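Long-range contact in CMP-sialic acid transporter 1 (PDB 6I1R), which probably carries CMP-sialic acid from the cytoplasm into the Golgi in exchange for CMP, and is seen here with CMP bound, facing outward: residues Val6-Gln17 with Asn242-Leu253. The protein carries 5 engineered substitutions. Residues are numbered along the deposited sequence; the frame is centred on the assembly and turned at random.
Sequences VAALLTILTSSQ and NLGSTGLLVSWL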
# COMPACT_ATOMS: atom_id res chain seq x y z
N VAL B 6 12.15 -30.97 3.91
CA VAL B 6 12.50 -29.54 3.98
C VAL B 6 11.72 -28.80 2.88
O VAL B 6 11.11 -27.77 3.14
CB VAL B 6 14.02 -29.31 3.84
CG1 VAL B 6 14.38 -27.83 3.93
CG2 VAL B 6 14.82 -30.11 4.86
N ALA B 7 11.73 -29.36 1.67
CA ALA B 7 11.04 -28.78 0.52
C ALA B 7 9.53 -28.68 0.78
O ALA B 7 8.90 -27.68 0.43
CB ALA B 7 11.31 -29.60 -0.72
N ALA B 8 8.96 -29.71 1.40
CA ALA B 8 7.54 -29.72 1.75
C ALA B 8 7.27 -28.66 2.82
O ALA B 8 6.26 -27.95 2.76
CB ALA B 8 7.13 -31.09 2.22
N LEU B 9 8.17 -28.56 3.80
CA LEU B 9 8.04 -27.60 4.89
C LEU B 9 8.16 -26.17 4.34
O LEU B 9 7.44 -25.27 4.78
CB LEU B 9 9.11 -27.88 5.95
CG LEU B 9 9.08 -26.98 7.19
CD1 LEU B 9 7.75 -27.09 7.92
CD2 LEU B 9 10.24 -27.32 8.12
N LEU B 10 9.07 -25.97 3.39
CA LEU B 10 9.23 -24.67 2.74
C LEU B 10 7.92 -24.30 2.03
O LEU B 10 7.49 -23.15 2.08
CB LEU B 10 10.40 -24.71 1.75
CG LEU B 10 10.66 -23.43 0.96
CD1 LEU B 10 10.85 -22.24 1.88
CD2 LEU B 10 11.87 -23.60 0.05
N THR B 11 7.29 -25.27 1.37
CA THR B 11 6.00 -25.05 0.72
C THR B 11 4.96 -24.61 1.76
O THR B 11 4.27 -23.61 1.56
CB THR B 11 5.54 -26.30 -0.05
OG1 THR B 11 6.55 -26.61 -1.01
CG2 THR B 11 4.21 -26.12 -0.75
N ILE B 12 4.87 -25.35 2.86
CA ILE B 12 3.92 -25.02 3.92
C ILE B 12 4.18 -23.60 4.42
O ILE B 12 3.24 -22.81 4.54
CB ILE B 12 3.98 -26.06 5.07
CG1 ILE B 12 3.45 -27.43 4.63
CG2 ILE B 12 3.25 -25.55 6.31
CD1 ILE B 12 2.01 -27.44 4.18
N LEU B 13 5.44 -23.26 4.68
CA LEU B 13 5.76 -21.97 5.30
C LEU B 13 5.78 -20.84 4.26
O LEU B 13 5.48 -19.70 4.62
CB LEU B 13 7.09 -22.07 6.05
CG LEU B 13 7.07 -22.89 7.34
CD1 LEU B 13 8.45 -22.93 7.98
CD2 LEU B 13 6.06 -22.33 8.33
N THR B 14 6.10 -21.11 3.00
CA THR B 14 6.09 -20.05 1.98
C THR B 14 4.64 -19.56 1.76
O THR B 14 4.43 -18.39 1.44
CB THR B 14 6.72 -20.51 0.66
OG1 THR B 14 8.10 -20.81 0.90
CG2 THR B 14 6.65 -19.46 -0.44
N SER B 15 3.67 -20.45 1.95
CA SER B 15 2.25 -20.08 1.81
C SER B 15 1.74 -19.43 3.11
O SER B 15 0.78 -18.66 3.07
CB SER B 15 1.41 -21.26 1.42
OG SER B 15 1.11 -22.08 2.54
N SER B 16 2.36 -19.76 4.25
CA SER B 16 2.00 -19.15 5.53
C SER B 16 2.32 -17.65 5.51
O SER B 16 1.46 -16.83 5.81
CB SER B 16 2.70 -19.84 6.68
OG SER B 16 2.20 -21.16 6.86
N GLN B 17 3.56 -17.31 5.15
CA GLN B 17 3.97 -15.90 5.06
C GLN B 17 3.13 -15.19 3.99
O GLN B 17 2.91 -13.99 4.09
CB GLN B 17 5.47 -15.78 4.76
CG GLN B 17 5.86 -16.21 3.35
CD GLN B 17 7.35 -16.10 3.11
OE1 GLN B 17 8.16 -16.53 3.92
NE2 GLN B 17 7.71 -15.51 1.98
N ASN B 242 8.53 -15.65 9.98
CA ASN B 242 8.17 -16.58 8.93
C ASN B 242 9.07 -16.38 7.71
O ASN B 242 9.44 -17.36 7.06
CB ASN B 242 6.70 -16.46 8.53
CG ASN B 242 6.14 -17.77 8.01
OD1 ASN B 242 4.94 -18.03 8.14
ND2 ASN B 242 6.99 -18.61 7.45
N LEU B 243 9.42 -15.13 7.40
CA LEU B 243 10.27 -14.81 6.25
C LEU B 243 11.72 -15.21 6.56
O LEU B 243 12.47 -15.62 5.67
CB LEU B 243 10.16 -13.31 5.95
CG LEU B 243 10.93 -12.80 4.73
CD1 LEU B 243 10.66 -13.66 3.51
CD2 LEU B 243 10.57 -11.35 4.45
N GLY B 244 12.11 -15.08 7.83
CA GLY B 244 13.38 -15.58 8.30
C GLY B 244 13.47 -17.10 8.18
O GLY B 244 14.45 -17.63 7.66
N SER B 245 12.43 -17.78 8.67
CA SER B 245 12.37 -19.24 8.65
C SER B 245 12.59 -19.77 7.23
O SER B 245 13.55 -20.50 6.98
CB SER B 245 11.06 -19.73 9.21
OG SER B 245 10.88 -19.29 10.55
N THR B 246 11.72 -19.36 6.31
CA THR B 246 11.76 -19.88 4.94
C THR B 246 13.14 -19.61 4.32
O THR B 246 13.68 -20.46 3.62
CB THR B 246 10.62 -19.31 4.09
OG1 THR B 246 10.67 -17.88 4.15
CG2 THR B 246 9.26 -19.79 4.53
N GLY B 247 13.72 -18.45 4.62
CA GLY B 247 15.03 -18.06 4.11
C GLY B 247 16.15 -18.98 4.59
O GLY B 247 17.13 -19.18 3.87
N LEU B 248 16.03 -19.53 5.80
CA LEU B 248 17.02 -20.49 6.31
C LEU B 248 16.86 -21.82 5.57
O LEU B 248 17.86 -22.51 5.29
CB LEU B 248 16.84 -20.68 7.82
CG LEU B 248 17.23 -19.49 8.70
CD1 LEU B 248 16.89 -19.77 10.15
CD2 LEU B 248 18.70 -19.15 8.55
N LEU B 249 15.62 -22.18 5.25
CA LEU B 249 15.34 -23.42 4.52
C LEU B 249 15.89 -23.30 3.10
O LEU B 249 16.44 -24.26 2.56
CB LEU B 249 13.83 -23.68 4.52
CG LEU B 249 13.18 -23.86 5.89
CD1 LEU B 249 11.67 -23.98 5.76
CD2 LEU B 249 13.75 -25.06 6.63
N VAL B 250 15.74 -22.12 2.50
CA VAL B 250 16.26 -21.88 1.15
C VAL B 250 17.78 -22.14 1.17
O VAL B 250 18.30 -22.80 0.27
CB VAL B 250 15.93 -20.47 0.64
CG1 VAL B 250 16.70 -20.12 -0.63
CG2 VAL B 250 14.44 -20.30 0.40
N SER B 251 18.46 -21.65 2.20
CA SER B 251 19.91 -21.84 2.31
C SER B 251 20.23 -23.33 2.46
O SER B 251 21.12 -23.84 1.77
CB SER B 251 20.48 -21.03 3.46
OG SER B 251 21.84 -20.69 3.21
N TRP B 252 19.50 -24.02 3.32
CA TRP B 252 19.67 -25.46 3.48
C TRP B 252 19.63 -26.14 2.10
O TRP B 252 20.51 -26.94 1.78
CB TRP B 252 18.60 -26.05 4.42
CG TRP B 252 18.91 -27.44 4.89
CD1 TRP B 252 19.48 -27.80 6.07
CD2 TRP B 252 18.67 -28.66 4.16
NE1 TRP B 252 19.62 -29.16 6.13
CE2 TRP B 252 19.13 -29.71 4.98
CE3 TRP B 252 18.13 -28.96 2.91
CZ2 TRP B 252 19.06 -31.05 4.57
CZ3 TRP B 252 18.05 -30.28 2.51
CH2 TRP B 252 18.51 -31.30 3.34
N LEU B 253 18.64 -25.77 1.29
CA LEU B 253 18.43 -26.37 -0.03
C LEU B 253 19.53 -25.92 -1.00
O LEU B 253 19.91 -26.68 -1.90
CB LEU B 253 17.05 -25.98 -0.57
CG LEU B 253 15.85 -26.64 0.11
CD1 LEU B 253 14.55 -26.07 -0.43
CD2 LEU B 253 15.88 -28.15 -0.06
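Helices 3-24 and 234-256 pack antiparallel where V6-Q17 meets N242-L253, their segment axes 9.3 Å apart at closest and 151° between directions; the CA atoms of L10 and T246, and of Q17 and N242, come nearest each other across the pair. The seam is knobs-into-holes: L10 sits among T246, L249, V250 and L253, and L249 answers from the other helix among V6, L9, L10 and L13. L10 splits its two methyls, CD1 meeting T246 CB and CD2 reaching L253 CD1 at 3.7 Å. At one end V6 lays CG2 over a face of the W252 six-membered ring, 3.9 Å from its centroid, a CH-pi contact. Polar groups gather at the other end. T246 OG1 stands 2.9 Å from Q17 OE1 and 3.2 Å from N242 O; its single proton can serve either. N242, with CG roughly anti to its own N (chi1 -151°), turns its amide against helix 3-24, OD1 by S16 CB, ND2 3.7 Å from L13 CB and CG against Q17 CB. Cutting N242 back to an alanine would take the amide away and is likely to open a gap beside L13 CB and Q17 CB. Helix 259-279 packs against 3-24 through A7, T14 and S15, while 234-256 also touches helices 191-216 and 37-59, with the side chain of L243 about 7 Å from the bound CMP.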